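Local coordinates for pyrrolidone-carboxylate peptidase (Deinococcus radiodurans R1, PDB 5Z48), which removes N-terminal pyroglutamyl (5-oxoproline) groups from peptides as a cysteine peptidase, generally sparing those followed by proline, at residues 6-12 with 40-46; 83-88 with 113-117; 172-176 with 191-197; 93-97 with 143-147. All coordinates share one frame; numbering follows the deposited sequence. Where two conformers were deposited one is given.

Overall arrangement
Interactions 1 and 2 both belong to the mixed central sheet but lie on opposite sides of the chain's centre, about 20 Å apart between centres. Interaction 1 pairs parallel strands beside the bound pyroglutamate. Interaction 2 pairs short antiparallel strands near a subunit interface, and is held mainly by backbone bonds and small side chains. Interaction 3, buried yet farther from the centre, joins two helix starts through amides and a water. Interaction 4, partly open at its loop, is the smallest and turns on one tyrosine. It touches interaction 1 where Phe11 meets Val145 and Cys146 at the ligand, and interaction 2 where Leu143 and Asn147 reach Val87.

Interaction 1 (6-12 with 40-46). With PCA (pyroglutamic acid), chain I.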
loop_
_atom_site.group_PDB
_atom_site.type_symbol
_atom_site.label_atom_id
_atom_site.label_comp_id
_atom_site.label_asym_id
_atom_site.label_seq_id
_atom_site.Cartn_x
_atom_site.Cartn_y
_atom_site.Cartn_z
ATOM N N LEU B 6 -22.075 6.022 -29.025
ATOM C CA LEU B 6 -21.392 5.397 -27.895
ATOM C C LEU B 6 -22.135 5.823 -26.633
ATOM O O LEU B 6 -22.296 7.027 -26.370
ATOM C CB LEU B 6 -19.914 5.788 -27.833
ATOM C CG LEU B 6 -19.165 5.156 -26.632
ATOM C CD1 LEU B 6 -17.787 4.654 -27.029
ATOM C CD2 LEU B 6 -19.013 6.137 -25.519
ATOM N N LEU B 7 -22.657 4.842 -25.885
ATOM C CA LEU B 7 -23.307 5.135 -24.606
ATOM C C LEU B 7 -22.249 5.250 -23.523
ATOM O O LEU B 7 -21.503 4.307 -23.302
ATOM C CB LEU B 7 -24.315 4.034 -24.255
ATOM C CG LEU B 7 -24.955 4.133 -22.855
ATOM C CD1 LEU B 7 -25.785 5.398 -22.752
ATOM C CD2 LEU B 7 -25.851 2.891 -22.577
ATOM N N LEU B 8 -22.181 6.399 -22.849
ATOM C CA LEU B 8 -21.195 6.658 -21.803
ATOM C C LEU B 8 -21.932 6.900 -20.501
ATOM O O LEU B 8 -22.790 7.764 -20.450
ATOM C CB LEU B 8 -20.360 7.885 -22.172
ATOM C CG LEU B 8 -19.404 8.400 -21.087
ATOM C CD1 LEU B 8 -18.363 7.318 -20.683
ATOM C CD2 LEU B 8 -18.686 9.653 -21.577
ATOM N N THR B 9 -21.652 6.100 -19.451
ATOM C CA THR B 9 -22.333 6.351 -18.177
ATOM C C THR B 9 -21.327 6.657 -17.072
ATOM O O THR B 9 -20.172 6.248 -17.133
ATOM C CB THR B 9 -23.219 5.168 -17.754
ATOM O OG1 THR B 9 -22.417 4.006 -17.455
ATOM C CG2 THR B 9 -24.172 4.785 -18.861
ATOM N N GLY B 10 -21.795 7.408 -16.071
ATOM C CA GLY B 10 -21.066 7.602 -14.826
ATOM C C GLY B 10 -22.031 7.390 -13.673
ATOM O O GLY B 10 -23.218 7.167 -13.878
ATOM N N PHE B 11 -21.486 7.443 -12.459
ATOM C CA PHE B 11 -22.288 7.244 -11.258
ATOM C C PHE B 11 -22.333 8.513 -10.406
ATOM O O PHE B 11 -21.395 9.317 -10.406
ATOM C CB PHE B 11 -21.730 6.085 -10.368
ATOM C CG PHE B 11 -22.167 4.723 -10.780
ATOM C CD1 PHE B 11 -23.424 4.259 -10.461
ATOM C CD2 PHE B 11 -21.296 3.879 -11.490
ATOM C CE1 PHE B 11 -23.838 2.984 -10.809
ATOM C CE2 PHE B 11 -21.697 2.571 -11.841
ATOM C CZ PHE B 11 -22.969 2.128 -11.517
ATOM N N GLU B 12 -23.420 8.661 -9.627
ATOM C CA GLU B 12 -23.560 9.726 -8.604
ATOM C C GLU B 12 -22.578 9.551 -7.435
ATOM O O GLU B 12 -21.994 8.477 -7.246
ATOM C CB GLU B 12 -24.975 9.730 -8.057
ATOM C CG GLU B 12 -26.034 9.921 -9.116
ATOM C CD GLU B 12 -27.454 9.841 -8.558
ATOM O OE1 GLU B 12 -27.643 9.649 -7.338
ATOM O OE2 GLU B 12 -28.393 9.922 -9.379
ATOM N N VAL B 40 -21.247 10.646 -28.671
ATOM C CA VAL B 40 -21.352 10.201 -27.278
ATOM C C VAL B 40 -22.696 10.636 -26.718
ATOM O O VAL B 40 -23.081 11.810 -26.869
ATOM C CB VAL B 40 -20.211 10.796 -26.442
ATOM C CG1 VAL B 40 -20.416 10.456 -24.919
ATOM C CG2 VAL B 40 -18.849 10.314 -26.950
ATOM N N HIS B 41 -23.421 9.708 -26.096
ATOM C CA HIS B 41 -24.635 10.008 -25.339
ATOM C C HIS B 41 -24.343 9.639 -23.895
ATOM O O HIS B 41 -24.093 8.469 -23.609
ATOM C CB HIS B 41 -25.821 9.171 -25.832
ATOM C CG HIS B 41 -27.060 9.380 -25.029
ATOM N ND1 HIS B 41 -27.992 10.343 -25.351
ATOM C CD2 HIS B 41 -27.493 8.795 -23.887
ATOM C CE1 HIS B 41 -28.975 10.309 -24.465
ATOM N NE2 HIS B 41 -28.680 9.396 -23.551
ATOM N N SER B 42 -24.379 10.606 -22.985
ATOM C CA SER B 42 -24.053 10.312 -21.588
ATOM C C SER B 42 -25.305 10.193 -20.719
ATOM O O SER B 42 -26.327 10.841 -20.959
ATOM C CB SER B 42 -23.186 11.415 -20.995
ATOM O OG SER B 42 -22.010 11.563 -21.743
ATOM N N ALA B 43 -25.164 9.433 -19.626
ATOM C CA ALA B 43 -26.188 9.329 -18.591
ATOM C C ALA B 43 -25.541 9.059 -17.244
ATOM O O ALA B 43 -24.464 8.464 -17.153
ATOM C CB ALA B 43 -27.205 8.211 -18.882
ATOM N N LEU B 44 -26.182 9.550 -16.206
ATOM C CA LEU B 44 -25.752 9.233 -14.861
ATOM C C LEU B 44 -26.649 8.163 -14.268
ATOM O O LEU B 44 -27.866 8.166 -14.469
ATOM C CB LEU B 44 -25.772 10.474 -13.991
ATOM C CG LEU B 44 -24.760 11.513 -14.449
ATOM C CD1 LEU B 44 -24.727 12.595 -13.375
ATOM C CD2 LEU B 44 -23.353 10.938 -14.712
ATOM N N LEU B 45 -26.024 7.228 -13.574
ATOM C CA LEU B 45 -26.725 6.159 -12.876
ATOM C C LEU B 45 -26.695 6.355 -11.358
ATOM O O LEU B 45 -25.697 6.842 -10.797
ATOM C CB LEU B 45 -26.066 4.813 -13.200
ATOM C CG LEU B 45 -26.032 4.487 -14.716
ATOM C CD1 LEU B 45 -25.264 3.177 -14.981
ATOM C CD2 LEU B 45 -27.425 4.325 -15.306
ATOM N N PRO B 46 -27.752 5.940 -10.658
ATOM C CA PRO B 46 -27.708 5.955 -9.196
ATOM C C PRO B 46 -26.849 4.809 -8.671
ATOM O O PRO B 46 -26.689 3.769 -9.317
ATOM C CB PRO B 46 -29.172 5.756 -8.800
ATOM C CG PRO B 46 -29.695 4.855 -9.942
ATOM C CD PRO B 46 -28.998 5.372 -11.187
HETATM N N PCA I . -17.843 3.256 -7.634
HETATM C CA PCA I . -18.545 2.203 -6.907
HETATM C CB PCA I . -20.054 2.430 -7.102
HETATM C CG PCA I . -20.237 3.756 -7.841
HETATM C CD PCA I . -18.824 4.154 -8.182
HETATM O OE PCA I . -18.574 5.162 -8.852
HETATM C C PCA I . -18.037 0.819 -7.360
HETATM O O PCA I . -18.756 -0.185 -7.386
HETATM O OXT PCA I . -16.849 0.682 -7.767
#
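Leu6 to Phe11 and Val40 to Leu45 run together as parallel strands, their axes 4.6 Å apart at closest approach and turned 28° against each other. Six backbone hydrogen bonds join them, given in turn by His41, Leu8, Ala43, Gly10, Leu45 and Glu12; the shortest runs 2.8 Å from Leu45 N to Gly10 O. Glu12 N carries the pairing one residue past the strand, donating to Leu45 O.

On the face bearing Leu6 and Leu8, Val40 CG1 packs 3.8 Å from Leu8 CD2, and Ser42 OG, bonded to Ala26 O of helix 21-29, passes close to the same methyl. On the other face Leu7 and His41 lie alongside each other, with Leu7 CD1 at the imidazole edge, 4.0 Å from His41 CD2. Farther along, the side chain of Leu45 slants across Thr9, CD1 lying 3.9 Å from Thr9 OG1.

Phe11 has CG anti to its carbonyl carbon (chi1 -83°), which brings the CE1 corner of its ring to 3.7 Å from Leu45 CB. Near the ring plane Pro46 O meets that edge, 3.3 Å from Phe11 CE1, while one ring face takes the ligand methylene, Phe11 CG lying 3.6 Å from PCA CG. With an alanine here, the pyroglutamate ring would probably lose the flat wall it rests against, and a gap would open beside Leu45 and Pro46. The chemistry divides the work: backbone bonds join the two strands along their whole length, and the aromatic face meets the hydrocarbon part of the ligand, whose polar atoms are bonded by Asn20, Leu73, Cys146 and His171.

Interaction 2 (83-88 with 113-117)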
loop_
_atom_site.group_PDB
_atom_site.type_symbol
_atom_site.label_atom_id
_atom_site.label_comp_id
_atom_site.label_asym_id
_atom_site.label_seq_id
_atom_site.Cartn_x
_atom_site.Cartn_y
_atom_site.Cartn_z
ATOM N N GLU B 83 -11.900 -2.963 -16.742
ATOM C CA GLU B 83 -12.317 -4.214 -16.108
ATOM C C GLU B 83 -12.400 -5.336 -17.121
ATOM O O GLU B 83 -13.085 -5.224 -18.152
ATOM C CB GLU B 83 -13.683 -4.045 -15.409
ATOM C CG GLU B 83 -13.603 -3.034 -14.271
ATOM C CD GLU B 83 -12.614 -3.386 -13.171
ATOM O OE1 GLU B 83 -12.144 -4.560 -13.090
ATOM O OE2 GLU B 83 -12.264 -2.439 -12.400
ATOM N N ARG B 84 -11.718 -6.450 -16.829
ATOM C CA ARG B 84 -11.781 -7.582 -17.740
ATOM C C ARG B 84 -13.072 -8.348 -17.624
ATOM O O ARG B 84 -13.495 -8.967 -18.606
ATOM C CB ARG B 84 -10.586 -8.515 -17.484
ATOM C CG ARG B 84 -10.481 -9.621 -18.558
ATOM C CD ARG B 84 -9.354 -10.643 -18.262
ATOM N NE ARG B 84 -8.022 -10.029 -18.239
ATOM C CZ ARG B 84 -7.215 -9.940 -19.297
ATOM N NH1 ARG B 84 -7.632 -10.343 -20.511
ATOM N NH2 ARG B 84 -5.976 -9.451 -19.143
ATOM N N VAL B 85 -13.667 -8.399 -16.430
ATOM C CA VAL B 85 -14.732 -9.374 -16.167
ATOM C C VAL B 85 -15.751 -8.796 -15.192
ATOM O O VAL B 85 -15.408 -8.171 -14.181
ATOM C CB VAL B 85 -14.122 -10.709 -15.685
ATOM C CG1 VAL B 85 -13.322 -10.494 -14.411
ATOM C CG2 VAL B 85 -15.197 -11.767 -15.523
ATOM N N GLY B 86 -17.023 -9.025 -15.513
ATOM C CA GLY B 86 -18.121 -8.743 -14.595
ATOM C C GLY B 86 -18.627 -10.058 -14.026
ATOM O O GLY B 86 -18.961 -10.972 -14.768
ATOM N N VAL B 87 -18.686 -10.143 -12.692
ATOM C CA VAL B 87 -19.040 -11.382 -11.998
ATOM C C VAL B 87 -20.484 -11.303 -11.504
ATOM O O VAL B 87 -20.936 -10.252 -11.034
ATOM C CB VAL B 87 -18.069 -11.619 -10.827
ATOM C CG1 VAL B 87 -18.502 -12.807 -9.977
ATOM C CG2 VAL B 87 -16.639 -11.818 -11.341
ATOM N N GLY B 88 -21.208 -12.411 -11.634
ATOM C CA GLY B 88 -22.648 -12.450 -11.340
ATOM C C GLY B 88 -22.976 -12.563 -9.859
ATOM O O GLY B 88 -23.828 -13.372 -9.468
ATOM N N ALA B 113 -21.849 -17.459 -14.623
ATOM C CA ALA B 113 -21.129 -16.935 -13.467
ATOM C C ALA B 113 -20.495 -15.580 -13.738
ATOM O O ALA B 113 -20.311 -14.776 -12.805
ATOM C CB ALA B 113 -20.053 -17.936 -13.041
ATOM N N ALA B 114 -20.110 -15.315 -14.991
ATOM C CA ALA B 114 -19.461 -14.070 -15.336
ATOM C C ALA B 114 -19.619 -13.804 -16.828
ATOM O O ALA B 114 -19.939 -14.702 -17.613
ATOM C CB ALA B 114 -17.978 -14.115 -14.980
ATOM N N TYR B 115 -19.355 -12.539 -17.209
ATOM C CA TYR B 115 -19.186 -12.142 -18.606
ATOM C C TYR B 115 -17.852 -11.425 -18.767
ATOM O O TYR B 115 -17.529 -10.537 -17.970
ATOM C CB TYR B 115 -20.339 -11.203 -19.056
ATOM C CG TYR B 115 -21.631 -11.893 -19.304
ATOM C CD1 TYR B 115 -22.589 -12.085 -18.280
ATOM C CD2 TYR B 115 -21.955 -12.347 -20.579
ATOM C CE1 TYR B 115 -23.802 -12.700 -18.533
ATOM C CE2 TYR B 115 -23.172 -12.964 -20.844
ATOM C CZ TYR B 115 -24.099 -13.149 -19.817
ATOM O OH TYR B 115 -25.279 -13.758 -20.113
ATOM N N LEU B 116 -17.065 -11.806 -19.772
ATOM C CA LEU B 116 -15.894 -10.997 -20.119
ATOM C C LEU B 116 -16.320 -9.718 -20.836
ATOM O O LEU B 116 -17.178 -9.731 -21.728
ATOM C CB LEU B 116 -14.919 -11.809 -20.986
ATOM C CG LEU B 116 -14.396 -13.102 -20.359
ATOM C CD1 LEU B 116 -13.456 -13.752 -21.388
ATOM C CD2 LEU B 116 -13.686 -12.733 -19.070
ATOM N N ALA B 117 -15.666 -8.609 -20.478
ATOM C CA ALA B 117 -15.874 -7.372 -21.228
ATOM C C ALA B 117 -15.485 -7.587 -22.684
ATOM O O ALA B 117 -14.550 -8.346 -22.997
ATOM C CB ALA B 117 -15.010 -6.259 -20.620
HETATM O O HOH W 1 -12.415 -9.103 -21.266
#
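Ala113 O starts the pairing by accepting from Gly88 N at 2.8 Å, the donor tilted 34° from the carbonyl plane. Ala114 then faces Val87 as a non-hydrogen-bonded pair, and its CB settles 3.7 Å from Val85 CG2, the branch that stands anti to the backbone N of Val85. Tyr115 and Gly86 make the hydrogen-bonded pair: Tyr115 N gives to Gly86 O and Gly86 N to Tyr115 O. The phenol leads away from strand 85-87, with its OH bonded to His155 ND1 and its ring edge-to-face with Tyr151. Leu116 returns to the face of Ala114 and lays CD2 4.0 Å from Val85 CB. Ala117 N closes the antiparallel pairing on Arg84 O at 2.9 Å, coming from 42° above the carbonyl plane, while one water donates to both Arg84 O and Ala117 O. Ala117 CB packs 3.3 Å from Glu83 O.

The acid of Glu83, an active-site residue by similarity, turns away to His171, Arg77 and Ser138. Strand 80-90 pairs with strand 114-116 here, and also with strands 135-138 and 167-172. Helix 145-159 packs against Tyr115, and the alanine face meets Ala113 and Ala114 of the second subunit.

Interaction 3 (172-176 with 191-197); sequences VPANA and YLPQSEI
Asn175 ND2 gives hydrogen bonds to two acceptors, Gln194 OE1 across the contact at 2.9 Å and Asp19 OD2. The bond to Gln194 lies in its carbonyl plane and close to the amide plane of Asn175, although the two amides stand at right angles. That grip fixes the flip of the Asn175 amide and directs OD1 to Val178 N. Asn175 CG sits between the backbone N and the carbonyl carbon (chi1 62°), which folds the amide back over the start of the helix that it N-caps. Gln194 NE2 is taken up in turn by Thr198 OG1 and Pro21 O. One water accepts from both Ala176 N and Gln194 N, joining the first turns of the two helices.

The backbone adds a single bond, from Leu192 N to Ala174 O, 2.9 Å long and in the carbonyl plane, and a short CA-H...O contact of 3.1 Å from Asn175 CA to Leu192 O. Apolar packing completes the contact: Ile197 crosses Val172 at about a right angle, with CG2 3.7 Å from Val172 CB, while Ile197 CD1 packs 3.4 Å from Pro173 O. Pro173 CG rests 3.8 Å from Leu192 CD1. Tyr191 OH reaches Glu196 of the third subunit, so the contact also borders an interface of the tetramer.

The arrangement is an asparagine N-cap at helix 176-180, tied to the N-terminus of helix 194-211; the Asn175 cap lies in the loop after strand 167-172, the strand that carries His171, an active-site residue by similarity.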
loop_
_atom_site.group_PDB
_atom_site.type_symbol
_atom_site.label_atom_id
_atom_site.label_comp_id
_atom_site.label_asym_id
_atom_site.label_seq_id
_atom_site.Cartn_x
_atom_site.Cartn_y
_atom_site.Cartn_z
ATOM N N VAL B 172 -12.060 4.888 -12.548
ATOM C CA VAL B 172 -11.168 6.042 -12.507
ATOM C C VAL B 172 -10.738 6.325 -11.075
ATOM O O VAL B 172 -11.495 6.072 -10.130
ATOM C CB VAL B 172 -11.821 7.293 -13.142
ATOM C CG1 VAL B 172 -12.311 6.978 -14.582
ATOM C CG2 VAL B 172 -12.977 7.851 -12.289
ATOM N N PRO B 173 -9.550 6.880 -10.870
ATOM C CA PRO B 173 -9.147 7.296 -9.516
ATOM C C PRO B 173 -10.016 8.407 -8.945
ATOM O O PRO B 173 -10.774 9.081 -9.650
ATOM C CB PRO B 173 -7.714 7.844 -9.735
ATOM C CG PRO B 173 -7.185 7.045 -10.908
ATOM C CD PRO B 173 -8.437 6.963 -11.849
ATOM N N ALA B 174 -9.791 8.677 -7.651
ATOM C CA ALA B 174 -10.302 9.893 -7.027
ATOM C C ALA B 174 -9.853 11.113 -7.825
ATOM O O ALA B 174 -8.755 11.124 -8.371
ATOM C CB ALA B 174 -9.747 10.004 -5.596
ATOM N N ASN B 175 -10.708 12.141 -7.893
ATOM C CA ASN B 175 -10.230 13.452 -8.297
ATOM C C ASN B 175 -9.849 14.249 -7.048
ATOM O O ASN B 175 -9.842 13.717 -5.928
ATOM C CB ASN B 175 -11.277 14.157 -9.160
ATOM C CG ASN B 175 -12.601 14.415 -8.403
ATOM O OD1 ASN B 175 -12.701 14.251 -7.188
ATOM N ND2 ASN B 175 -13.643 14.822 -9.154
ATOM N N ALA B 176 -9.512 15.547 -7.211
ATOM C CA ALA B 176 -9.087 16.324 -6.048
ATOM C C ALA B 176 -10.193 16.408 -5.003
ATOM O O ALA B 176 -9.919 16.321 -3.796
ATOM C CB ALA B 176 -8.649 17.734 -6.465
ATOM N N TYR B 191 -4.785 10.393 -6.438
ATOM C CA TYR B 191 -5.833 11.130 -7.125
ATOM C C TYR B 191 -5.296 11.660 -8.448
ATOM O O TYR B 191 -4.096 11.610 -8.715
ATOM C CB TYR B 191 -6.360 12.295 -6.259
ATOM C CG TYR B 191 -5.449 13.519 -6.257
ATOM C CD1 TYR B 191 -4.286 13.561 -5.474
ATOM C CD2 TYR B 191 -5.751 14.620 -7.052
ATOM C CE1 TYR B 191 -3.458 14.684 -5.484
ATOM C CE2 TYR B 191 -4.919 15.741 -7.084
ATOM C CZ TYR B 191 -3.783 15.769 -6.308
ATOM O OH TYR B 191 -2.990 16.888 -6.371
ATOM N N LEU B 192 -6.203 12.131 -9.296
ATOM C CA LEU B 192 -5.835 12.802 -10.543
ATOM C C LEU B 192 -6.713 14.031 -10.677
ATOM O O LEU B 192 -7.878 13.985 -10.279
ATOM C CB LEU B 192 -6.054 11.914 -11.782
ATOM C CG LEU B 192 -5.145 10.717 -11.769
ATOM C CD1 LEU B 192 -5.582 9.816 -12.912
ATOM C CD2 LEU B 192 -3.699 11.144 -11.917
ATOM N N PRO B 193 -6.205 15.136 -11.217
ATOM C CA PRO B 193 -7.112 16.249 -11.514
ATOM C C PRO B 193 -8.225 15.767 -12.424
ATOM O O PRO B 193 -8.017 14.900 -13.284
ATOM C CB PRO B 193 -6.224 17.268 -12.242
ATOM C CG PRO B 193 -4.787 16.917 -11.730
ATOM C CD PRO B 193 -4.834 15.416 -11.677
ATOM N N GLN B 194 -9.409 16.375 -12.269
ATOM C CA GLN B 194 -10.538 15.936 -13.082
ATOM C C GLN B 194 -10.225 16.012 -14.581
ATOM O O GLN B 194 -10.679 15.162 -15.355
ATOM C CB GLN B 194 -11.797 16.754 -12.748
ATOM C CG GLN B 194 -13.000 16.303 -13.574
ATOM C CD GLN B 194 -13.420 14.886 -13.204
ATOM O OE1 GLN B 194 -13.554 14.572 -12.026
ATOM N NE2 GLN B 194 -13.629 14.030 -14.218
ATOM N N SER B 195 -9.457 17.027 -15.014
ATOM C CA SER B 195 -9.195 17.143 -16.453
ATOM C C SER B 195 -8.398 15.959 -16.989
ATOM O O SER B 195 -8.593 15.564 -18.138
ATOM C CB SER B 195 -8.460 18.438 -16.771
ATOM O OG SER B 195 -7.254 18.610 -16.028
ATOM N N GLU B 196 -7.518 15.379 -16.178
ATOM C CA GLU B 196 -6.809 14.161 -16.592
ATOM C C GLU B 196 -7.753 12.968 -16.692
ATOM O O GLU B 196 -7.661 12.174 -17.631
ATOM C CB GLU B 196 -5.673 13.913 -15.596
ATOM C CG GLU B 196 -4.922 12.554 -15.797
ATOM C CD GLU B 196 -3.918 12.558 -16.935
ATOM O OE1 GLU B 196 -3.894 13.534 -17.745
ATOM O OE2 GLU B 196 -3.055 11.629 -16.999
ATOM N N ILE B 197 -8.655 12.818 -15.715
ATOM C CA ILE B 197 -9.642 11.728 -15.732
ATOM C C ILE B 197 -10.537 11.845 -16.954
ATOM O O ILE B 197 -10.745 10.866 -17.689
ATOM C CB ILE B 197 -10.454 11.735 -14.427
ATOM C CG1 ILE B 197 -9.540 11.406 -13.242
ATOM C CG2 ILE B 197 -11.609 10.729 -14.500
ATOM C CD1 ILE B 197 -10.200 11.646 -11.851
HETATM O O HOH W 2 -9.786 17.494 -9.605
#

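Interaction 4 (93-97 with 143-147); sequences QIPDN and LYVCN. With PCA (pyroglutamic acid), chain I.
Tyr144 lays its ring across Ile94 at about a right angle, with CZ 3.8 Å from Ile94 CG1. From the end of the ring the hydroxyl donates to Pro95 O, a short bond of 2.7 Å between Tyr144 OH and that oxygen, approached from 35° above the carbonyl plane. CG anti to the backbone N (chi1 -168°) extends the ring from the start of helix 145-159 toward the 93-97 loop. Val145 CG2 sits over the centre of one ring face, and Asp96 CB passes 4.4 Å from the same methyl; Asp96 OD1 itself is bonded to Ala98 N and Gln100 N. Ile94 O is buried 3.4 Å from Tyr144 CE1 and has no polar partner.

On the CD2 side the ring borders the ligand: PCA O lies at its edge, 3.2 Å from Tyr144 CD2, and Tyr144 CE2 is 3.6 Å from PCA CB. Cys146 N, at the helix start, donates to PCA O at 3.0 Å. A phenylalanine in place of Tyr144 would probably leave Pro95 O without its donor and the 93-97 loop less firmly tied to the pocket. A single phenol thus couples loop and ligand, while the backbone N-H at the helix start grips the carboxylate beside Cys146, the active-site thiol by similarity.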
loop_
_atom_site.group_PDB
_atom_site.type_symbol
_atom_site.label_atom_id
_atom_site.label_comp_id
_atom_site.label_asym_id
_atom_site.label_seq_id
_atom_site.Cartn_x
_atom_site.Cartn_y
_atom_site.Cartn_z
ATOM N N GLN B 93 -19.401 -4.357 0.548
ATOM C CA GLN B 93 -18.619 -4.051 1.739
ATOM C C GLN B 93 -19.119 -2.808 2.458
ATOM O O GLN B 93 -18.876 -2.674 3.661
ATOM C CB GLN B 93 -17.155 -3.859 1.364
ATOM C CG GLN B 93 -16.597 -5.081 0.639
ATOM C CD GLN B 93 -16.381 -6.251 1.573
ATOM O OE1 GLN B 93 -15.925 -6.087 2.708
ATOM N NE2 GLN B 93 -16.738 -7.439 1.114
ATOM N N ILE B 94 -19.767 -1.880 1.747
ATOM C CA ILE B 94 -20.442 -0.705 2.303
ATOM C C ILE B 94 -21.847 -0.683 1.726
ATOM O O ILE B 94 -22.105 -1.282 0.670
ATOM C CB ILE B 94 -19.708 0.615 1.954
ATOM C CG1 ILE B 94 -19.483 0.709 0.430
ATOM C CG2 ILE B 94 -18.374 0.717 2.691
ATOM C CD1 ILE B 94 -19.065 2.125 -0.024
ATOM N N PRO B 95 -22.785 -0.014 2.395
ATOM C CA PRO B 95 -24.141 0.061 1.844
ATOM C C PRO B 95 -24.155 0.883 0.565
ATOM O O PRO B 95 -23.282 1.725 0.306
ATOM C CB PRO B 95 -24.973 0.725 2.952
ATOM C CG PRO B 95 -23.948 1.263 3.945
ATOM C CD PRO B 95 -22.695 0.498 3.780
ATOM N N ASP B 96 -25.168 0.604 -0.253
ATOM C CA ASP B 96 -25.412 1.438 -1.421
ATOM C C ASP B 96 -26.173 2.680 -0.952
ATOM O O ASP B 96 -26.400 2.889 0.245
ATOM C CB ASP B 96 -26.128 0.627 -2.510
ATOM C CG ASP B 96 -27.561 0.166 -2.102
ATOM O OD1 ASP B 96 -28.231 0.821 -1.245
ATOM O OD2 ASP B 96 -28.056 -0.835 -2.704
ATOM N N ASN B 97 -26.609 3.526 -1.881
ATOM C CA ASN B 97 -27.228 4.804 -1.532
ATOM C C ASN B 97 -28.667 4.677 -1.037
ATOM O O ASN B 97 -29.247 5.673 -0.572
ATOM C CB ASN B 97 -27.161 5.767 -2.722
ATOM C CG ASN B 97 -25.822 6.476 -2.803
ATOM O OD1 ASN B 97 -24.998 6.377 -1.887
ATOM N ND2 ASN B 97 -25.614 7.218 -3.875
ATOM N N LEU B 143 -17.518 -6.313 -6.176
ATOM C CA LEU B 143 -18.853 -6.914 -6.286
ATOM C C LEU B 143 -19.933 -5.914 -5.841
ATOM O O LEU B 143 -20.996 -6.299 -5.378
ATOM C CB LEU B 143 -18.925 -8.240 -5.512
ATOM C CG LEU B 143 -17.939 -9.287 -6.087
ATOM C CD1 LEU B 143 -18.094 -10.537 -5.226
ATOM C CD2 LEU B 143 -18.205 -9.648 -7.552
ATOM N N TYR B 144 -19.648 -4.603 -6.006
ATOM C CA TYR B 144 -20.559 -3.527 -5.649
ATOM C C TYR B 144 -21.307 -3.081 -6.911
ATOM O O TYR B 144 -21.531 -3.894 -7.800
ATOM C CB TYR B 144 -19.746 -2.416 -4.977
ATOM C CG TYR B 144 -20.445 -1.267 -4.230
ATOM C CD1 TYR B 144 -21.434 -1.457 -3.252
ATOM C CD2 TYR B 144 -20.021 0.026 -4.464
ATOM C CE1 TYR B 144 -21.987 -0.373 -2.553
ATOM C CE2 TYR B 144 -20.569 1.116 -3.773
ATOM C CZ TYR B 144 -21.539 0.913 -2.813
ATOM O OH TYR B 144 -22.055 1.997 -2.131
ATOM N N VAL B 145 -21.715 -1.823 -6.997
ATOM C CA VAL B 145 -22.676 -1.461 -8.048
ATOM C C VAL B 145 -21.997 -1.347 -9.417
ATOM O O VAL B 145 -22.642 -1.632 -10.441
ATOM C CB VAL B 145 -23.454 -0.175 -7.660
ATOM C CG1 VAL B 145 -24.656 0.069 -8.618
ATOM C CG2 VAL B 145 -24.036 -0.257 -6.242
ATOM N N CYS B 146 -20.701 -0.968 -9.490
ATOM C CA CYS B 146 -20.015 -0.925 -10.787
ATOM C C CYS B 146 -19.930 -2.311 -11.411
ATOM O O CYS B 146 -20.244 -2.500 -12.584
ATOM C CB CYS B 146 -18.601 -0.351 -10.627
ATOM S SG CYS B 146 -18.631 1.439 -10.174
ATOM N N ASN B 147 -19.499 -3.305 -10.637
ATOM C CA ASN B 147 -19.529 -4.659 -11.168
ATOM C C ASN B 147 -20.928 -5.068 -11.596
ATOM O O ASN B 147 -21.108 -5.704 -12.649
ATOM C CB ASN B 147 -19.035 -5.618 -10.097
ATOM C CG ASN B 147 -19.145 -7.070 -10.549
ATOM O OD1 ASN B 147 -18.287 -7.537 -11.326
ATOM N ND2 ASN B 147 -20.177 -7.764 -10.100
HETATM N N PCA I . -17.843 3.256 -7.634
HETATM C CA PCA I . -18.545 2.203 -6.907
HETATM C CB PCA I . -20.054 2.430 -7.102
HETATM C CG PCA I . -20.237 3.756 -7.841
HETATM C CD PCA I . -18.824 4.154 -8.182
HETATM O OE PCA I . -18.574 5.162 -8.852
HETATM C C PCA I . -18.037 0.819 -7.360
HETATM O O PCA I . -18.756 -0.185 -7.386
HETATM O OXT PCA I . -16.849 0.682 -7.767
#